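Aminotransferase (Streptomyces pactum, PDB 4ZM4) is an aminotransferase-like protein of class III, a family that depends on pyridoxal phosphate, and forms a two-chain assembly. Local coordinates at residues F205-P219 / L237-D251. The protein carries 1 engineered substitution. Residues are numbered along the deposited sequence; the frame is centred on the assembly and turned at random.
With P3B ((3E,4R,5R)-4,5-dihydroxy-3-{[(Z)-{3-hydroxy-2-methyl-5-[(phosphonooxy)methyl]pyridin-4(1H)-ylidene}methyl]imino}cyclohex-1-ene-1-carboxylic acid), chain H.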
# COMPACT_ATOMS: atom_id res chain seq x y z
N PHE B 205 -13.70 14.31 -26.47
CA PHE B 205 -15.00 13.64 -26.30
C PHE B 205 -15.81 13.54 -27.56
O PHE B 205 -16.53 12.58 -27.76
CB PHE B 205 -15.79 14.26 -25.12
CG PHE B 205 -15.47 13.60 -23.79
CD1 PHE B 205 -14.33 13.97 -23.07
CD2 PHE B 205 -16.27 12.58 -23.28
CE1 PHE B 205 -14.02 13.38 -21.88
CE2 PHE B 205 -15.96 11.98 -22.08
CZ PHE B 205 -14.85 12.39 -21.37
N ALA B 206 -15.71 14.55 -28.42
CA ALA B 206 -16.43 14.51 -29.73
C ALA B 206 -15.92 13.35 -30.57
O ALA B 206 -16.68 12.67 -31.23
CB ALA B 206 -16.27 15.84 -30.47
N ARG B 207 -14.63 13.07 -30.46
CA ARG B 207 -14.00 11.99 -31.24
C ARG B 207 -14.13 10.62 -30.58
O ARG B 207 -14.35 9.64 -31.26
CB ARG B 207 -12.53 12.28 -31.42
CG ARG B 207 -12.17 13.33 -32.46
CD ARG B 207 -10.83 14.03 -32.15
NE ARG B 207 -9.94 13.25 -31.26
CZ ARG B 207 -9.06 13.78 -30.40
NH1 ARG B 207 -8.89 15.11 -30.29
NH2 ARG B 207 -8.34 12.97 -29.64
N ASP B 208 -13.97 10.58 -29.27
CA ASP B 208 -13.76 9.32 -28.54
C ASP B 208 -14.59 9.13 -27.26
O ASP B 208 -14.37 8.18 -26.53
CB ASP B 208 -12.28 9.20 -28.22
CG ASP B 208 -11.40 8.95 -29.46
OD1 ASP B 208 -11.79 8.18 -30.39
OD2 ASP B 208 -10.32 9.56 -29.50
N GLY B 209 -15.59 9.98 -27.05
CA GLY B 209 -16.39 9.97 -25.83
C GLY B 209 -16.95 8.60 -25.55
O GLY B 209 -16.88 8.14 -24.40
N ASP B 210 -17.37 7.91 -26.61
CA ASP B 210 -17.95 6.57 -26.51
C ASP B 210 -17.00 5.41 -26.20
O ASP B 210 -17.47 4.33 -25.83
CB ASP B 210 -18.74 6.23 -27.78
CG ASP B 210 -17.85 6.16 -29.02
OD1 ASP B 210 -17.08 7.11 -29.27
OD2 ASP B 210 -17.96 5.17 -29.78
N ARG B 211 -15.69 5.64 -26.31
CA ARG B 211 -14.64 4.61 -25.98
C ARG B 211 -14.01 4.84 -24.61
O ARG B 211 -13.18 4.07 -24.18
CB ARG B 211 -13.41 4.67 -26.92
CG ARG B 211 -13.62 4.58 -28.38
CD ARG B 211 -12.45 5.20 -29.13
NE ARG B 211 -11.20 4.59 -28.77
CZ ARG B 211 -9.98 5.10 -28.97
NH1 ARG B 211 -9.78 6.31 -29.49
NH2 ARG B 211 -8.94 4.39 -28.64
N ILE B 212 -14.38 5.92 -23.93
CA ILE B 212 -13.70 6.27 -22.68
C ILE B 212 -14.35 5.58 -21.48
O ILE B 212 -15.52 5.83 -21.15
CB ILE B 212 -13.64 7.81 -22.49
CG1 ILE B 212 -12.75 8.40 -23.57
CG2 ILE B 212 -13.11 8.16 -21.09
CD1 ILE B 212 -12.92 9.88 -23.78
N ALA B 213 -13.56 4.74 -20.78
CA ALA B 213 -14.01 4.14 -19.53
C ALA B 213 -14.07 5.17 -18.41
O ALA B 213 -15.00 5.17 -17.61
CB ALA B 213 -13.08 3.01 -19.13
N ALA B 214 -13.04 6.01 -18.30
CA ALA B 214 -12.94 6.98 -17.18
C ALA B 214 -12.10 8.19 -17.53
O ALA B 214 -11.15 8.12 -18.29
CB ALA B 214 -12.38 6.31 -15.93
N VAL B 215 -12.45 9.31 -16.93
CA VAL B 215 -11.56 10.42 -16.80
C VAL B 215 -11.15 10.48 -15.33
O VAL B 215 -11.99 10.64 -14.44
CB VAL B 215 -12.24 11.72 -17.15
CG1 VAL B 215 -11.25 12.87 -17.00
CG2 VAL B 215 -12.79 11.67 -18.58
N ILE B 216 -9.84 10.39 -15.06
CA ILE B 216 -9.36 10.58 -13.70
C ILE B 216 -8.72 11.97 -13.59
O ILE B 216 -8.06 12.43 -14.55
CB ILE B 216 -8.39 9.46 -13.24
CG1 ILE B 216 -8.01 9.63 -11.77
CG2 ILE B 216 -7.14 9.43 -14.11
CD1 ILE B 216 -7.53 8.36 -11.10
N VAL B 217 -8.92 12.63 -12.43
CA VAL B 217 -8.52 14.01 -12.28
C VAL B 217 -8.32 14.42 -10.82
O VAL B 217 -9.04 13.96 -9.93
CB VAL B 217 -9.57 14.91 -12.94
CG1 VAL B 217 -10.88 14.81 -12.19
CG2 VAL B 217 -9.08 16.35 -13.01
N GLU B 218 -7.29 15.23 -10.56
CA GLU B 218 -7.14 15.94 -9.30
C GLU B 218 -8.02 17.16 -9.38
O GLU B 218 -7.72 18.10 -10.12
CB GLU B 218 -5.69 16.39 -9.05
CG GLU B 218 -4.71 15.28 -8.71
CD GLU B 218 -3.34 15.82 -8.36
OE1 GLU B 218 -3.25 16.75 -7.52
OE2 GLU B 218 -2.34 15.32 -8.93
N PRO B 219 -9.13 17.18 -8.62
CA PRO B 219 -10.08 18.29 -8.84
C PRO B 219 -9.42 19.65 -8.59
O PRO B 219 -9.75 20.61 -9.27
CB PRO B 219 -11.22 18.02 -7.85
CG PRO B 219 -11.02 16.63 -7.38
CD PRO B 219 -9.59 16.28 -7.55
N LEU B 237 -16.57 18.73 -17.23
CA LEU B 237 -16.11 17.35 -17.16
C LEU B 237 -17.22 16.42 -16.80
O LEU B 237 -17.41 15.38 -17.42
CB LEU B 237 -15.01 17.19 -16.11
CG LEU B 237 -13.58 17.05 -16.59
CD1 LEU B 237 -12.67 17.01 -15.36
CD2 LEU B 237 -13.40 15.78 -17.42
N ARG B 238 -17.97 16.80 -15.78
CA ARG B 238 -19.16 16.05 -15.34
C ARG B 238 -20.19 15.90 -16.47
O ARG B 238 -20.87 14.87 -16.58
CB ARG B 238 -19.80 16.75 -14.11
CG ARG B 238 -21.15 16.19 -13.63
CD ARG B 238 -21.06 14.79 -13.05
NE ARG B 238 -20.77 13.74 -14.02
CZ ARG B 238 -20.61 12.44 -13.73
NH1 ARG B 238 -20.75 11.99 -12.47
NH2 ARG B 238 -20.32 11.58 -14.70
N GLU B 239 -20.34 16.93 -17.29
CA GLU B 239 -21.33 16.87 -18.35
C GLU B 239 -20.89 15.91 -19.45
O GLU B 239 -21.67 15.11 -19.92
CB GLU B 239 -21.58 18.26 -18.92
CG GLU B 239 -22.84 18.39 -19.77
CD GLU B 239 -22.97 19.78 -20.37
OE1 GLU B 239 -22.95 20.76 -19.59
OE2 GLU B 239 -23.11 19.91 -21.60
N LEU B 240 -19.63 16.03 -19.88
CA LEU B 240 -19.12 15.24 -20.98
C LEU B 240 -19.07 13.78 -20.59
O LEU B 240 -19.59 12.94 -21.31
CB LEU B 240 -17.73 15.73 -21.44
CG LEU B 240 -17.69 17.10 -22.11
CD1 LEU B 240 -16.26 17.56 -22.35
CD2 LEU B 240 -18.45 17.13 -23.42
N THR B 241 -18.51 13.50 -19.41
CA THR B 241 -18.48 12.13 -18.93
C THR B 241 -19.89 11.52 -18.78
O THR B 241 -20.10 10.39 -19.20
CB THR B 241 -17.72 12.00 -17.60
OG1 THR B 241 -18.32 12.81 -16.58
CG2 THR B 241 -16.25 12.37 -17.77
N GLY B 242 -20.84 12.27 -18.23
CA GLY B 242 -22.21 11.79 -18.05
C GLY B 242 -22.93 11.50 -19.36
O GLY B 242 -23.56 10.47 -19.54
N ARG B 243 -22.76 12.41 -20.30
CA ARG B 243 -23.30 12.28 -21.63
C ARG B 243 -22.74 11.07 -22.37
O ARG B 243 -23.46 10.43 -23.14
CB ARG B 243 -22.93 13.55 -22.40
CG ARG B 243 -23.59 13.73 -23.75
CD ARG B 243 -23.56 15.22 -24.14
NE ARG B 243 -22.46 15.57 -25.05
CZ ARG B 243 -22.07 16.83 -25.31
NH1 ARG B 243 -22.68 17.87 -24.73
NH2 ARG B 243 -21.08 17.05 -26.16
N SER B 244 -21.45 10.80 -22.17
CA SER B 244 -20.76 9.74 -22.94
C SER B 244 -20.80 8.39 -22.28
O SER B 244 -20.47 7.39 -22.91
CB SER B 244 -19.32 10.14 -23.24
OG SER B 244 -19.26 11.18 -24.23
N GLY B 245 -21.20 8.34 -21.01
CA GLY B 245 -21.20 7.09 -20.26
C GLY B 245 -19.84 6.73 -19.71
O GLY B 245 -19.58 5.58 -19.40
N ALA B 246 -18.96 7.72 -19.60
CA ALA B 246 -17.65 7.54 -18.96
C ALA B 246 -17.76 7.85 -17.48
O ALA B 246 -18.46 8.77 -17.08
CB ALA B 246 -16.63 8.45 -19.61
N MET B 247 -17.07 7.09 -16.64
CA MET B 247 -17.09 7.36 -15.19
C MET B 247 -16.16 8.51 -14.90
O MET B 247 -15.05 8.57 -15.45
CB MET B 247 -16.73 6.10 -14.38
CG MET B 247 -17.73 4.97 -14.61
SD MET B 247 -17.54 3.57 -13.49
CE MET B 247 -18.35 4.18 -12.02
N LEU B 248 -16.62 9.46 -14.10
CA LEU B 248 -15.77 10.55 -13.64
C LEU B 248 -15.16 10.13 -12.29
O LEU B 248 -15.91 9.80 -11.35
CB LEU B 248 -16.56 11.86 -13.51
CG LEU B 248 -15.80 13.10 -12.98
CD1 LEU B 248 -14.55 13.40 -13.77
CD2 LEU B 248 -16.72 14.32 -13.00
N VAL B 249 -13.82 10.09 -12.24
CA VAL B 249 -13.09 9.72 -11.04
C VAL B 249 -12.36 10.94 -10.48
O VAL B 249 -11.41 11.42 -11.08
CB VAL B 249 -12.08 8.58 -11.31
CG1 VAL B 249 -11.50 8.06 -10.01
CG2 VAL B 249 -12.73 7.40 -12.04
N PHE B 250 -12.77 11.40 -9.30
CA PHE B 250 -12.01 12.44 -8.61
C PHE B 250 -11.01 11.74 -7.73
O PHE B 250 -11.36 10.98 -6.83
CB PHE B 250 -12.91 13.34 -7.72
CG PHE B 250 -13.63 14.44 -8.46
CD1 PHE B 250 -13.56 14.57 -9.83
CD2 PHE B 250 -14.42 15.32 -7.76
CE1 PHE B 250 -14.26 15.58 -10.49
CE2 PHE B 250 -15.14 16.32 -8.41
CZ PHE B 250 -15.04 16.45 -9.78
N ASP B 251 -9.74 12.03 -7.98
CA ASP B 251 -8.66 11.65 -7.06
C ASP B 251 -8.61 12.72 -6.00
O ASP B 251 -8.00 13.75 -6.19
CB ASP B 251 -7.32 11.51 -7.80
CG ASP B 251 -6.21 10.99 -6.93
OD1 ASP B 251 -6.39 10.90 -5.70
OD2 ASP B 251 -5.13 10.66 -7.49
OAH P3B H . 0.64 5.82 -3.43
PBA P3B H . 0.33 7.00 -2.41
OAI P3B H . 1.66 7.69 -2.26
OAC P3B H . -0.17 6.52 -1.06
OAQ P3B H . -0.74 7.93 -3.29
CAM P3B H . -0.60 8.16 -4.73
CAV P3B H . -1.22 9.35 -5.00
CAL P3B H . -2.47 9.30 -5.59
NAP P3B H . -3.14 10.49 -5.83
CAU P3B H . -2.59 11.70 -5.48
CAA P3B H . -3.24 12.87 -5.75
CAW P3B H . -1.37 11.76 -4.96
OAE P3B H . -0.89 12.98 -4.65
CAX P3B H . -0.64 10.61 -4.66
CAJ P3B H . 0.68 10.71 -4.09
NAO P3B H . 1.33 11.92 -3.97
CAT P3B H . 2.63 12.01 -3.55
CAK P3B H . 3.52 10.92 -3.35
CAS P3B H . 4.86 11.06 -2.99
CAR P3B H . 5.69 9.95 -2.75
OAD P3B H . 6.85 10.08 -2.33
OAB P3B H . 5.35 8.82 -3.00
CAN P3B H . 5.35 12.24 -2.59
CAY P3B H . 4.45 13.49 -2.62
OAF P3B H . 5.34 14.51 -3.11
CAZ P3B H . 3.12 13.36 -3.47
OAG P3B H . 2.05 14.34 -3.18
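Five backbone hydrogen bonds zip strand 212-217 to strand 247-251 in parallel, from Met247 N-Ala213 O at one end to Asp251 N-Val217 O, 2.8 Å, at the other. Between them Met247 O and Val249 O accept from Val215 N and Val217 N, and the CA atoms of Ala214 and Ile216 add CA-H...O contacts to the same two oxygens. Apolar contacts line both faces of the pair. On one, Ala214 CB meets Val249 CG2 and Ile216 CD1 meets Val249 CG1, with helix 123-138 packed above. On the other, helix 233-244 runs back nearly antiparallel to strand 212-217, its axis 9.7 Å away, which completes a beta-alpha-beta crossover in the large mixed sheet of this aminotransferase fold. Here Val215 splits its branches: CG1, anti to the backbone N (chi1 -180°), reaches Leu237 CD2, while CG2 touches Thr241 CG2 at 3.6 Å. The Phe205 ring is sandwiched, Leu240 CB making a CH-pi contact 3.9 Å from its centroid over one face and Ile212 CD1 covering the opposite one; Ser244 OG sits at the edge. Another CH-pi contact lays Pro219 CG over the Phe250 ring, 3.9 Å from its centroid, and Val217 CG1 lies 3.6 Å from Phe250 CD1. Asp251 OD2, at its strand's end, accepts a 2.6 Å hydrogen bond from NAP of P3B and bonds His151, whereas Glu218, just past the other strand and held by Tyr150, Ala222 and Asn223, approaches the ligand's methyl carbon CAA.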